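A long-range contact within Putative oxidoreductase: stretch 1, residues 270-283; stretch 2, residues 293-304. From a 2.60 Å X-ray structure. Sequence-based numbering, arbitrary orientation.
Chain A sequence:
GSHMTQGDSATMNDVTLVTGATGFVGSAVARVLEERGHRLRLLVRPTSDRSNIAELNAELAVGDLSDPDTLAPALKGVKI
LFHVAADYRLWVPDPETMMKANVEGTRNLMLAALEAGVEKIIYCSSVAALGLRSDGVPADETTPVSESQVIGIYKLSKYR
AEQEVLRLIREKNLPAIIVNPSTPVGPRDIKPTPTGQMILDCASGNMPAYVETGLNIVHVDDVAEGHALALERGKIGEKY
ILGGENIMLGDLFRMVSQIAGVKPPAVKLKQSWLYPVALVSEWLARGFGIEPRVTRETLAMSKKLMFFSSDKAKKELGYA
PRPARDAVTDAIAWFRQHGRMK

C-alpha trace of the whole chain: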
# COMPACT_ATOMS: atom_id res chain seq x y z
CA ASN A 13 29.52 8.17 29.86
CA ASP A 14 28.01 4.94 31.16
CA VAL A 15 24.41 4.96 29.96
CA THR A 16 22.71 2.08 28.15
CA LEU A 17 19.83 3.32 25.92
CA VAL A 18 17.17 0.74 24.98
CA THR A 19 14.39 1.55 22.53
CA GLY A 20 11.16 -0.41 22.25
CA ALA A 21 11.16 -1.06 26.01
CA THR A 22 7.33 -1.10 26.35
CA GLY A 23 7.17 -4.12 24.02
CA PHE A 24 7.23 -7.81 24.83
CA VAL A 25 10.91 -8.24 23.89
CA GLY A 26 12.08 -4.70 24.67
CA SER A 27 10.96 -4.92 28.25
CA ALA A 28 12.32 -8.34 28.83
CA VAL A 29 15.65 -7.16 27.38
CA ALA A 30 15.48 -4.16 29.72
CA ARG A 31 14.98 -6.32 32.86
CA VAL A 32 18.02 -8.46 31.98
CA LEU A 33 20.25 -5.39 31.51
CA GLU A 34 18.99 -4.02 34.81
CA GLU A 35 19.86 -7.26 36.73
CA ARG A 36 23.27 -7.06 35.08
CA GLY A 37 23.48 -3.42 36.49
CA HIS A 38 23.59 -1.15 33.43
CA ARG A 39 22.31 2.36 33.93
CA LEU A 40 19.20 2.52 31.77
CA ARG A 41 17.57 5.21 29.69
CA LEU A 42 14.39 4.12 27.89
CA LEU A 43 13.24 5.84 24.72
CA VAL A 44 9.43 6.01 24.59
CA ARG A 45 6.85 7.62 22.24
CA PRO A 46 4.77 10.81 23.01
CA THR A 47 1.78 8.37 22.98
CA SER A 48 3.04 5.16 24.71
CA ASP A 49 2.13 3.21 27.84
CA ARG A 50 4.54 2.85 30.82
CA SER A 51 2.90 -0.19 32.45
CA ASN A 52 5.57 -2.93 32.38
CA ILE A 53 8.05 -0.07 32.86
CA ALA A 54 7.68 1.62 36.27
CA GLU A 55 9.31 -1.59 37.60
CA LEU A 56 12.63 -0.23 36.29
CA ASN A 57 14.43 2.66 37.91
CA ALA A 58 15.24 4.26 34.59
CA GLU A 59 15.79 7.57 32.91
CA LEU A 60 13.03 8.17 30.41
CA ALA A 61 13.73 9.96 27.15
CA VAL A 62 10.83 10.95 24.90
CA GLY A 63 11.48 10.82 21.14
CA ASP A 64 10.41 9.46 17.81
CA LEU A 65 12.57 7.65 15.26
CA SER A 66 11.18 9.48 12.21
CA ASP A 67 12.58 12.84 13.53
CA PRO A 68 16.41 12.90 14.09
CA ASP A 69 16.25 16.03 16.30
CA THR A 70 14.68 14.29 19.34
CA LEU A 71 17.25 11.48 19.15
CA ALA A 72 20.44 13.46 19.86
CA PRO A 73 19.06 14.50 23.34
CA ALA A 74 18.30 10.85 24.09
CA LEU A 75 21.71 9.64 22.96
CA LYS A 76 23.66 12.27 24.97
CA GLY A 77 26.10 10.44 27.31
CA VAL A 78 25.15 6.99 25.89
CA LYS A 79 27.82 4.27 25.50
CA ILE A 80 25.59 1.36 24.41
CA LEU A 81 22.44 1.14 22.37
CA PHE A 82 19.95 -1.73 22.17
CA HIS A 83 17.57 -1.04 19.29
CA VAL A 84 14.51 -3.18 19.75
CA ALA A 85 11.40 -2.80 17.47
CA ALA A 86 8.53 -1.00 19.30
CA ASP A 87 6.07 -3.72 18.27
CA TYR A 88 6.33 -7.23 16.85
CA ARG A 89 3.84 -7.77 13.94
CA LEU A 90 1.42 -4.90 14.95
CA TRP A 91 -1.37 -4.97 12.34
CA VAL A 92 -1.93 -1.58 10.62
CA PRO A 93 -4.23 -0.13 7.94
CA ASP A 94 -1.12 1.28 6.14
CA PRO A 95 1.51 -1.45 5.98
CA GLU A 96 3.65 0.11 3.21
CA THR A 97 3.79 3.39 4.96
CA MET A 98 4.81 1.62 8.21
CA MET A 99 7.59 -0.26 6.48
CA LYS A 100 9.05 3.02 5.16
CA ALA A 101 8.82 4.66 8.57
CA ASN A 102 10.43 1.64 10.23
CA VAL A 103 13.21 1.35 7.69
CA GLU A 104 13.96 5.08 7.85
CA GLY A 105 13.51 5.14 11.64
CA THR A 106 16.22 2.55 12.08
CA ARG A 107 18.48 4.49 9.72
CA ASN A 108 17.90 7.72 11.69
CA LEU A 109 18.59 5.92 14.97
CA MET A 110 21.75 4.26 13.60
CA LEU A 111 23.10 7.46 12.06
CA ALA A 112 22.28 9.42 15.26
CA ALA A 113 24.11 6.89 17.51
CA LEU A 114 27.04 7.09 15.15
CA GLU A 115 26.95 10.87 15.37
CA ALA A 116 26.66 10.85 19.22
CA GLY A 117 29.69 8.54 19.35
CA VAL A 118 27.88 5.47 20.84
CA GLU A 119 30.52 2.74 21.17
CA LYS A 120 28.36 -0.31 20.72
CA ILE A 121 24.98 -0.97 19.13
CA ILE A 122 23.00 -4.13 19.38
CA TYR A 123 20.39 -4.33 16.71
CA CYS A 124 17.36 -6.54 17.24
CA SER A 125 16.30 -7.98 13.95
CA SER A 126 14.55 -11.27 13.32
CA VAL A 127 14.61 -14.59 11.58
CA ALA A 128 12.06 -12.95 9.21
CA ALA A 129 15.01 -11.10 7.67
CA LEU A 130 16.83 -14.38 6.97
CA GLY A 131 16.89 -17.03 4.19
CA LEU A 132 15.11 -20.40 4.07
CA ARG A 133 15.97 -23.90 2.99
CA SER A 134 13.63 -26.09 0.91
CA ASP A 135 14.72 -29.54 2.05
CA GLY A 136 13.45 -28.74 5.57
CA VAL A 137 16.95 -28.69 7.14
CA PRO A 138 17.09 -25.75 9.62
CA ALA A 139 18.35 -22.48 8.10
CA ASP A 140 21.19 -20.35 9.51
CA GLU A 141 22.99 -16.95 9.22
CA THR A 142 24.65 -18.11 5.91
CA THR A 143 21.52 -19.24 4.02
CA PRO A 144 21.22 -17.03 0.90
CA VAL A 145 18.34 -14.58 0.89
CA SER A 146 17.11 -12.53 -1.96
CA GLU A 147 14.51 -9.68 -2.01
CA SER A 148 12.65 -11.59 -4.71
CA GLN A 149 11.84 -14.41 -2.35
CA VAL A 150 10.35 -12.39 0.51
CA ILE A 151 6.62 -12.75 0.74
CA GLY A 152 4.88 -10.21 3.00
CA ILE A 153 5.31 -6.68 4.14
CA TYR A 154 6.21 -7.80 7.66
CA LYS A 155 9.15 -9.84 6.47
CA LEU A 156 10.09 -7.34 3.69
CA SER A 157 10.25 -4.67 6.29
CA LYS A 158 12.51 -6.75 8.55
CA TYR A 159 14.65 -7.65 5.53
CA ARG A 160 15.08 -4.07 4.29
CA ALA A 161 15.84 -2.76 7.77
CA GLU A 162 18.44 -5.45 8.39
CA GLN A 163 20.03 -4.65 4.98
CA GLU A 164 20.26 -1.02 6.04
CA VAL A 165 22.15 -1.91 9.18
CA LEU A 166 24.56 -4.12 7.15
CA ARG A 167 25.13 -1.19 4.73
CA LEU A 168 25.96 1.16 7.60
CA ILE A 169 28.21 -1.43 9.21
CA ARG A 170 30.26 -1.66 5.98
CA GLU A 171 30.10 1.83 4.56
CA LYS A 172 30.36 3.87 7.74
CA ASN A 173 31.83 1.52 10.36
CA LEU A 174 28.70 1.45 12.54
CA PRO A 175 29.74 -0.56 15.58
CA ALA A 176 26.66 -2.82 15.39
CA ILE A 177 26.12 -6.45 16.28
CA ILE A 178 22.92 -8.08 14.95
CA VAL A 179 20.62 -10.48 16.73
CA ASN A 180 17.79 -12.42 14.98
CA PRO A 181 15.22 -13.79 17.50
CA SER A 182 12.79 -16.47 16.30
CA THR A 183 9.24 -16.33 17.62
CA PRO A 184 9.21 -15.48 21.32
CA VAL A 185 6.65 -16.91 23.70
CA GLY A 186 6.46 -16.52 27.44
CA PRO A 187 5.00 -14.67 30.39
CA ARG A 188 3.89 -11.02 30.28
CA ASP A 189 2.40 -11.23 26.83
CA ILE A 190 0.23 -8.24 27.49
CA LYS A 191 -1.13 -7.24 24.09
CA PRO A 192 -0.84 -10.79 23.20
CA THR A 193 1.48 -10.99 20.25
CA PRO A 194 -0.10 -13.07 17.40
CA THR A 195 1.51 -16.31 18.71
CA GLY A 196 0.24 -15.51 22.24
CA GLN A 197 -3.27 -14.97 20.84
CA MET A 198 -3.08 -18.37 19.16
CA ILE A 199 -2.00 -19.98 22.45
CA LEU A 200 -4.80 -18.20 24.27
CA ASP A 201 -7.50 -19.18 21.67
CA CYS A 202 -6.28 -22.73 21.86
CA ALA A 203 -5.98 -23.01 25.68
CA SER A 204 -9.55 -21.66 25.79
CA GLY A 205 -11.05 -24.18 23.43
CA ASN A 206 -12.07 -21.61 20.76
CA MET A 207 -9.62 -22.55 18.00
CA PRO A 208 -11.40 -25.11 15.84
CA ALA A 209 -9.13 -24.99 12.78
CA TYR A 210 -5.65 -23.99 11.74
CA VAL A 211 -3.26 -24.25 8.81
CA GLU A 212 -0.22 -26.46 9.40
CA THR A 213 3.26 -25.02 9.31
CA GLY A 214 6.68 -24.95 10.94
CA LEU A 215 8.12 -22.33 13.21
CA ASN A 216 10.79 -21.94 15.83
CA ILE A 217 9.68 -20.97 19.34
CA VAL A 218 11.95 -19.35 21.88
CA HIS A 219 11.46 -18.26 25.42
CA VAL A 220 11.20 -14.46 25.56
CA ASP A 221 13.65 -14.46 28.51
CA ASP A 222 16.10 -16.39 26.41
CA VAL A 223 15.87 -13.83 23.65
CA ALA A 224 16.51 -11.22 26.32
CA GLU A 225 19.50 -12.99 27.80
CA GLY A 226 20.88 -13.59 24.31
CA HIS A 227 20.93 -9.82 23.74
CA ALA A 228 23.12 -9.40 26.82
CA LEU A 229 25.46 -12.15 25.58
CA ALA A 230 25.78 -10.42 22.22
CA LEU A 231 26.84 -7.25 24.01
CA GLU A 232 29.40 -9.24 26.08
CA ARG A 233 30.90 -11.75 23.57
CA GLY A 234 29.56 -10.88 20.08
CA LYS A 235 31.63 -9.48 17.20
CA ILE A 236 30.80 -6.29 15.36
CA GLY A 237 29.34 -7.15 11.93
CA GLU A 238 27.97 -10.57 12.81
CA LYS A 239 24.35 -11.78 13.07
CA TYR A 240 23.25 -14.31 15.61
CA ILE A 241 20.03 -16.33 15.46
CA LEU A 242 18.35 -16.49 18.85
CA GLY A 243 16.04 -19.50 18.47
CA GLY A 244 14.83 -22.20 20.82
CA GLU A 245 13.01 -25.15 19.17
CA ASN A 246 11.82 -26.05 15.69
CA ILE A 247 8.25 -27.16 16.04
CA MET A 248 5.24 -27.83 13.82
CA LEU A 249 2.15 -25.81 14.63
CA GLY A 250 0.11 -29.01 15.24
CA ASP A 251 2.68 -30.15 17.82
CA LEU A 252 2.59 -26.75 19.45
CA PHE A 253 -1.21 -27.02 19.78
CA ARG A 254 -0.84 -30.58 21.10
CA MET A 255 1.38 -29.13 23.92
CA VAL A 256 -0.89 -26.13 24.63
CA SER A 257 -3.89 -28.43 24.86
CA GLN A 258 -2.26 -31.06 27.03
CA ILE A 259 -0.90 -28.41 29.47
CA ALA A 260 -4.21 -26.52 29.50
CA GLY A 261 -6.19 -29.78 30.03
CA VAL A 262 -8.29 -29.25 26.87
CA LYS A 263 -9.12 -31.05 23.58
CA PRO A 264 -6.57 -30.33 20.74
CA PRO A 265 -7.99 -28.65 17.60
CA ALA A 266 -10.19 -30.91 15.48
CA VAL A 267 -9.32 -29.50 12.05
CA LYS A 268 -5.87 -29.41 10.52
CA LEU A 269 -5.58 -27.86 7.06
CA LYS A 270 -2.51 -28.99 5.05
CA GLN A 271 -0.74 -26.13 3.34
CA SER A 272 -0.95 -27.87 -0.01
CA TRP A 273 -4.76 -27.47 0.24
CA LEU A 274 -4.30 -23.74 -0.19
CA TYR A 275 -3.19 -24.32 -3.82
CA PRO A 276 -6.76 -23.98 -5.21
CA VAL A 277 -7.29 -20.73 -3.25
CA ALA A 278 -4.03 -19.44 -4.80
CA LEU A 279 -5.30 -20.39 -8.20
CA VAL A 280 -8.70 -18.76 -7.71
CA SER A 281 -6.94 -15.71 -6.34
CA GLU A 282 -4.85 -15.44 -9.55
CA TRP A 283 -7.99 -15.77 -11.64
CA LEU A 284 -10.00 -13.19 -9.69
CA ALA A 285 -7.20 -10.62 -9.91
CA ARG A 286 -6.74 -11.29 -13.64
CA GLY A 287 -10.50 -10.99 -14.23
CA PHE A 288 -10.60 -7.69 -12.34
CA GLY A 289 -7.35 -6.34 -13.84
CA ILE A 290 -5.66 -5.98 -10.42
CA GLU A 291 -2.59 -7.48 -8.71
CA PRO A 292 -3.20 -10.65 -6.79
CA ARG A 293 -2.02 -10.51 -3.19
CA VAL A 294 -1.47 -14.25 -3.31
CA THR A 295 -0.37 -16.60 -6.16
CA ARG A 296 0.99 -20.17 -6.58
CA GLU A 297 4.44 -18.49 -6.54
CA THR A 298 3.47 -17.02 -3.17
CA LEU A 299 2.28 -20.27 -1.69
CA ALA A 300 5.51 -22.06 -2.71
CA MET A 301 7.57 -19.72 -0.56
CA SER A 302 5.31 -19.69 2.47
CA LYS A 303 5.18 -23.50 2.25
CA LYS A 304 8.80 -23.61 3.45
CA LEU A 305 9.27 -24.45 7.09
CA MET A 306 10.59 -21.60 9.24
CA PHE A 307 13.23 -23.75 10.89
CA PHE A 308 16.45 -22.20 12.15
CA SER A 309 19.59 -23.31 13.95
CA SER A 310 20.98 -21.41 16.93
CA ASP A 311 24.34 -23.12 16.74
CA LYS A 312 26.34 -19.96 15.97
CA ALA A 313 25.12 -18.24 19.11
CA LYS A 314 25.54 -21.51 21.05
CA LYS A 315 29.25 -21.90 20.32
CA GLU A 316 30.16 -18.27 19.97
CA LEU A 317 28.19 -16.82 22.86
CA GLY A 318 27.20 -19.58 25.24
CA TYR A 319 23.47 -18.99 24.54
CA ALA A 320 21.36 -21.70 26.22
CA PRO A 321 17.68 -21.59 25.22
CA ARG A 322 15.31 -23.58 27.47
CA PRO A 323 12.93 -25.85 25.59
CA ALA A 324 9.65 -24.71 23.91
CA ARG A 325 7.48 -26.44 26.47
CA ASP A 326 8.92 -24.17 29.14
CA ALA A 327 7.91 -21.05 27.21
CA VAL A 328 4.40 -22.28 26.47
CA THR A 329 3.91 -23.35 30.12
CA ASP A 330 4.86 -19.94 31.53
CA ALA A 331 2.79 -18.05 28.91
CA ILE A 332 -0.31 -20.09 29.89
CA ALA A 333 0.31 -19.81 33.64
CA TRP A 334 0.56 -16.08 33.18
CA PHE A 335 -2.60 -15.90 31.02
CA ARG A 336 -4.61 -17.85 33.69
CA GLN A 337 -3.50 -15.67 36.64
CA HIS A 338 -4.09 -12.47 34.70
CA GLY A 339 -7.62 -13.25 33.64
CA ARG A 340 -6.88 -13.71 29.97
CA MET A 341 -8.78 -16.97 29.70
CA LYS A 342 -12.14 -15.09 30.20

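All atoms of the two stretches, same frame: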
# COMPACT_ATOMS: atom_id res chain seq x y z
N LYS A 270 -3.86 -28.89 5.61
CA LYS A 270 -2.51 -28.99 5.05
C LYS A 270 -2.29 -27.78 4.13
O LYS A 270 -3.23 -27.23 3.52
CB LYS A 270 -2.28 -30.27 4.28
CG LYS A 270 -2.30 -31.55 5.09
CD LYS A 270 -2.17 -32.77 4.20
CE LYS A 270 -2.65 -34.01 4.96
NZ LYS A 270 -3.44 -34.96 4.11
N GLN A 271 -1.04 -27.37 4.03
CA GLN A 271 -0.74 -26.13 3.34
C GLN A 271 -0.94 -26.35 1.85
O GLN A 271 -1.32 -25.42 1.13
CB GLN A 271 0.67 -25.66 3.67
CG GLN A 271 0.81 -24.14 3.70
CD GLN A 271 1.77 -23.67 4.77
OE1 GLN A 271 2.69 -24.39 5.14
NE2 GLN A 271 1.54 -22.46 5.27
N SER A 272 -0.75 -27.58 1.40
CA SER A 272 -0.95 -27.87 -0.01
C SER A 272 -2.44 -27.72 -0.42
O SER A 272 -2.74 -27.70 -1.60
CB SER A 272 -0.39 -29.23 -0.38
OG SER A 272 -0.94 -30.24 0.42
N TRP A 273 -3.35 -27.63 0.56
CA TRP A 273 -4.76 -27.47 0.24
C TRP A 273 -5.04 -26.01 -0.04
O TRP A 273 -6.16 -25.66 -0.36
CB TRP A 273 -5.65 -27.92 1.38
CG TRP A 273 -5.56 -29.38 1.74
CD1 TRP A 273 -4.87 -30.35 1.07
CD2 TRP A 273 -6.21 -30.02 2.83
NE1 TRP A 273 -5.05 -31.55 1.68
CE2 TRP A 273 -5.87 -31.39 2.77
CE3 TRP A 273 -7.05 -29.57 3.86
CZ2 TRP A 273 -6.31 -32.32 3.71
CZ3 TRP A 273 -7.50 -30.49 4.80
CH2 TRP A 273 -7.13 -31.86 4.72
N LEU A 274 -4.05 -25.15 0.09
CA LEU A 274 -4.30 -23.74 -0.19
C LEU A 274 -4.08 -23.47 -1.68
O LEU A 274 -4.46 -22.42 -2.18
CB LEU A 274 -3.44 -22.82 0.70
CG LEU A 274 -3.67 -22.83 2.22
CD1 LEU A 274 -2.38 -22.43 2.92
CD2 LEU A 274 -4.81 -21.93 2.68
N TYR A 275 -3.48 -24.44 -2.38
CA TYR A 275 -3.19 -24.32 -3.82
C TYR A 275 -4.38 -23.81 -4.63
O TYR A 275 -4.25 -22.83 -5.32
CB TYR A 275 -2.58 -25.61 -4.39
CG TYR A 275 -2.27 -25.60 -5.90
CD1 TYR A 275 -0.95 -25.46 -6.38
CD2 TYR A 275 -3.30 -25.75 -6.84
CE1 TYR A 275 -0.68 -25.45 -7.75
CE2 TYR A 275 -3.05 -25.75 -8.20
CZ TYR A 275 -1.75 -25.62 -8.66
OH TYR A 275 -1.56 -25.63 -10.04
N PRO A 276 -5.56 -24.46 -4.52
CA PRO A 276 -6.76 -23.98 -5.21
C PRO A 276 -7.14 -22.54 -4.91
O PRO A 276 -7.61 -21.84 -5.83
CB PRO A 276 -7.85 -24.91 -4.69
CG PRO A 276 -7.12 -26.19 -4.52
CD PRO A 276 -5.78 -25.79 -3.92
N VAL A 277 -6.96 -22.10 -3.66
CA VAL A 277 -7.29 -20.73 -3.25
C VAL A 277 -6.35 -19.77 -3.99
O VAL A 277 -6.76 -18.68 -4.47
CB VAL A 277 -7.11 -20.55 -1.73
CG1 VAL A 277 -7.76 -19.27 -1.25
CG2 VAL A 277 -7.67 -21.75 -0.97
N ALA A 278 -5.08 -20.17 -4.06
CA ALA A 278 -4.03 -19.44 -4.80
C ALA A 278 -4.44 -19.27 -6.26
O ALA A 278 -4.35 -18.16 -6.84
CB ALA A 278 -2.71 -20.18 -4.73
N LEU A 279 -4.91 -20.37 -6.83
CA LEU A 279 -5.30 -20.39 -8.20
C LEU A 279 -6.50 -19.48 -8.42
O LEU A 279 -6.49 -18.69 -9.34
CB LEU A 279 -5.64 -21.80 -8.60
CG LEU A 279 -5.74 -22.10 -10.09
CD1 LEU A 279 -4.37 -21.86 -10.74
CD2 LEU A 279 -6.23 -23.54 -10.24
N VAL A 280 -7.50 -19.56 -7.55
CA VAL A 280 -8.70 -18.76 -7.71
C VAL A 280 -8.33 -17.30 -7.57
O VAL A 280 -8.73 -16.45 -8.38
CB VAL A 280 -9.79 -19.15 -6.68
CG1 VAL A 280 -11.04 -18.32 -6.90
CG2 VAL A 280 -10.13 -20.63 -6.83
N SER A 281 -7.58 -17.01 -6.53
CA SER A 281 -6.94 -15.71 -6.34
C SER A 281 -6.26 -15.14 -7.59
O SER A 281 -6.50 -14.01 -7.94
CB SER A 281 -5.98 -15.81 -5.15
OG SER A 281 -5.11 -14.71 -5.11
N GLU A 282 -5.42 -15.91 -8.29
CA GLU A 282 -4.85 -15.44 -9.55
C GLU A 282 -5.92 -15.17 -10.57
O GLU A 282 -5.84 -14.17 -11.29
CB GLU A 282 -3.86 -16.43 -10.15
CG GLU A 282 -2.60 -16.64 -9.33
CD GLU A 282 -1.69 -17.75 -9.86
OE1 GLU A 282 -1.63 -17.98 -11.11
OE2 GLU A 282 -0.99 -18.40 -9.03
N TRP A 283 -6.94 -16.03 -10.65
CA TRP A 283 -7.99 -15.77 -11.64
C TRP A 283 -8.89 -14.58 -11.35
O TRP A 283 -9.20 -13.83 -12.26
CB TRP A 283 -8.77 -17.04 -12.04
CG TRP A 283 -7.93 -17.81 -13.02
CD1 TRP A 283 -7.28 -18.99 -12.78
CD2 TRP A 283 -7.53 -17.40 -14.36
NE1 TRP A 283 -6.54 -19.36 -13.88
CE2 TRP A 283 -6.67 -18.41 -14.86
CE3 TRP A 283 -7.83 -16.30 -15.18
CZ2 TRP A 283 -6.11 -18.36 -16.16
CZ3 TRP A 283 -7.27 -16.24 -16.49
CH2 TRP A 283 -6.42 -17.26 -16.95
N ARG A 293 -2.86 -10.60 -4.38
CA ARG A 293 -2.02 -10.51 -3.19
C ARG A 293 -1.30 -11.82 -2.98
O ARG A 293 -0.25 -11.86 -2.33
CB ARG A 293 -2.87 -10.23 -1.96
CG ARG A 293 -3.52 -8.85 -1.94
CD ARG A 293 -4.15 -8.60 -0.58
NE ARG A 293 -3.12 -8.35 0.43
CZ ARG A 293 -3.23 -8.67 1.71
NH1 ARG A 293 -4.33 -9.26 2.17
NH2 ARG A 293 -2.22 -8.40 2.53
N VAL A 294 -1.89 -12.89 -3.54
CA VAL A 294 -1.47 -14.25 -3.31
C VAL A 294 -1.50 -15.00 -4.64
O VAL A 294 -2.42 -14.82 -5.41
CB VAL A 294 -2.43 -14.86 -2.32
CG1 VAL A 294 -2.56 -16.36 -2.48
CG2 VAL A 294 -1.96 -14.52 -0.92
N THR A 295 -0.47 -15.80 -4.92
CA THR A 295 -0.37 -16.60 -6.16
C THR A 295 0.18 -17.99 -5.79
O THR A 295 0.68 -18.15 -4.67
CB THR A 295 0.63 -15.97 -7.18
OG1 THR A 295 1.96 -16.17 -6.73
CG2 THR A 295 0.48 -14.47 -7.33
N ARG A 296 0.13 -18.97 -6.70
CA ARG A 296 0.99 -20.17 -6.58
C ARG A 296 2.44 -19.89 -6.21
O ARG A 296 2.99 -20.56 -5.35
CB ARG A 296 0.97 -21.00 -7.86
CG ARG A 296 -0.42 -21.51 -8.18
CD ARG A 296 -0.46 -22.09 -9.58
NE ARG A 296 -0.24 -21.05 -10.58
CZ ARG A 296 -0.36 -21.23 -11.88
NH1 ARG A 296 -0.67 -22.41 -12.35
NH2 ARG A 296 -0.17 -20.21 -12.71
N GLU A 297 3.05 -18.89 -6.85
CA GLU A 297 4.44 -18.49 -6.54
C GLU A 297 4.56 -18.01 -5.09
O GLU A 297 5.58 -18.17 -4.44
CB GLU A 297 4.94 -17.40 -7.55
CG GLU A 297 6.47 -17.18 -7.58
CD GLU A 297 6.94 -15.76 -7.99
OE1 GLU A 297 6.91 -14.81 -7.15
OE2 GLU A 297 7.37 -15.60 -9.15
N THR A 298 3.49 -17.43 -4.57
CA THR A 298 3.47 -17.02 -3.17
C THR A 298 3.41 -18.20 -2.22
O THR A 298 4.22 -18.32 -1.30
CB THR A 298 2.37 -15.96 -2.91
OG1 THR A 298 3.03 -14.70 -2.94
CG2 THR A 298 1.72 -16.07 -1.51
N LEU A 299 2.45 -19.08 -2.46
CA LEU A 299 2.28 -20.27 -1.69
C LEU A 299 3.55 -21.13 -1.61
O LEU A 299 3.83 -21.73 -0.57
CB LEU A 299 1.12 -21.06 -2.25
CG LEU A 299 0.67 -22.27 -1.44
CD1 LEU A 299 0.13 -21.89 -0.06
CD2 LEU A 299 -0.37 -23.02 -2.22
N ALA A 300 4.34 -21.19 -2.68
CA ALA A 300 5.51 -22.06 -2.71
C ALA A 300 6.61 -21.55 -1.81
O ALA A 300 7.44 -22.32 -1.37
CB ALA A 300 6.01 -22.29 -4.14
N MET A 301 6.62 -20.26 -1.51
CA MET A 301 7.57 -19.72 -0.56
C MET A 301 7.12 -19.93 0.87
O MET A 301 7.89 -20.37 1.73
CB MET A 301 7.74 -18.20 -0.78
CG MET A 301 8.15 -17.77 -2.18
SD MET A 301 9.74 -18.42 -2.73
CE MET A 301 10.75 -18.19 -1.26
N SER A 302 5.86 -19.61 1.13
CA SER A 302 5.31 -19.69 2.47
C SER A 302 5.14 -21.13 2.94
O SER A 302 4.99 -21.38 4.13
CB SER A 302 3.98 -18.95 2.52
OG SER A 302 3.17 -19.37 1.44
N LYS A 303 5.15 -22.06 2.00
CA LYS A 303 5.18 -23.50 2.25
C LYS A 303 6.41 -23.91 3.04
O LYS A 303 6.38 -24.92 3.73
CB LYS A 303 5.24 -24.30 0.93
CG LYS A 303 3.97 -25.06 0.51
CD LYS A 303 4.20 -25.78 -0.83
CE LYS A 303 2.93 -26.41 -1.41
NZ LYS A 303 2.65 -27.80 -0.91
N LYS A 304 7.51 -23.19 2.87
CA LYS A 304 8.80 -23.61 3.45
C LYS A 304 8.70 -23.53 4.95
O LYS A 304 8.03 -22.65 5.47
CB LYS A 304 9.97 -22.75 2.95
CG LYS A 304 10.21 -22.74 1.44
CD LYS A 304 11.43 -21.89 1.15
CE LYS A 304 11.27 -21.04 -0.09
NZ LYS A 304 12.06 -21.61 -1.23

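The two helices run roughly antiparallel, their N-to-C directions 147° apart and their axes 9.1 Å apart at closest, so a walk up stretch 2 moves down stretch 1, from E282 back to Q271.

V294 comes first, still in loop. Its carbonyl has no helical partner, and S281, with chi1 in t, supplies one: S281 OG donates to V294 O at 2.7 Å. The V294 side chain adds a loose apolar touch, CG1 lying 4.4 Å from A278 CB.

T295 is the N-cap of its helix, its OG1 accepting from T298 N at 2.9 Å. Here the backbones come close, with the CA atoms of T295 and A278 4.8 Å apart. The small methyl of A278 suits so tight an approach: A278 CB sits 3.8 Å from T295 C and 3.7 Å from R296 N.

R296 carries the polar center. Its backbone N, free at the first turn of the helix, donates to E282 OE2 at 2.6 Å. The same carboxylate also takes the side chain, with R296 NE donating to E282 OE2 at 3.2 Å and R296 NH2 making a weak hydrogen bond to E282 OE1 at 3.1 Å within a salt bridge. One glutamate thus holds both backbone and guanidinium. The arginine packs as a knob among E282, L279, Y275 and A278; L279 CD1 lies over one guanidinium face, 4.1 Å from R296 NH1, and Y275 OH approaches R296 CD at 3.7 Å.

One turn on, L299 provides the greasy counterpart, pointing toward stretch 1. Its CD1 meets L274 CB at 3.8 Å, while its CD2 lies 4.0 Å from Y275 CB and 4.5 Å from A278 CB.

Beyond it the contact loosens. K303, largely extended, reaches back along the 3-10 segment, bringing NZ within 3.4 Å of S272 CB, while Q271 OE1 lies 3.9 Å from K303 CA.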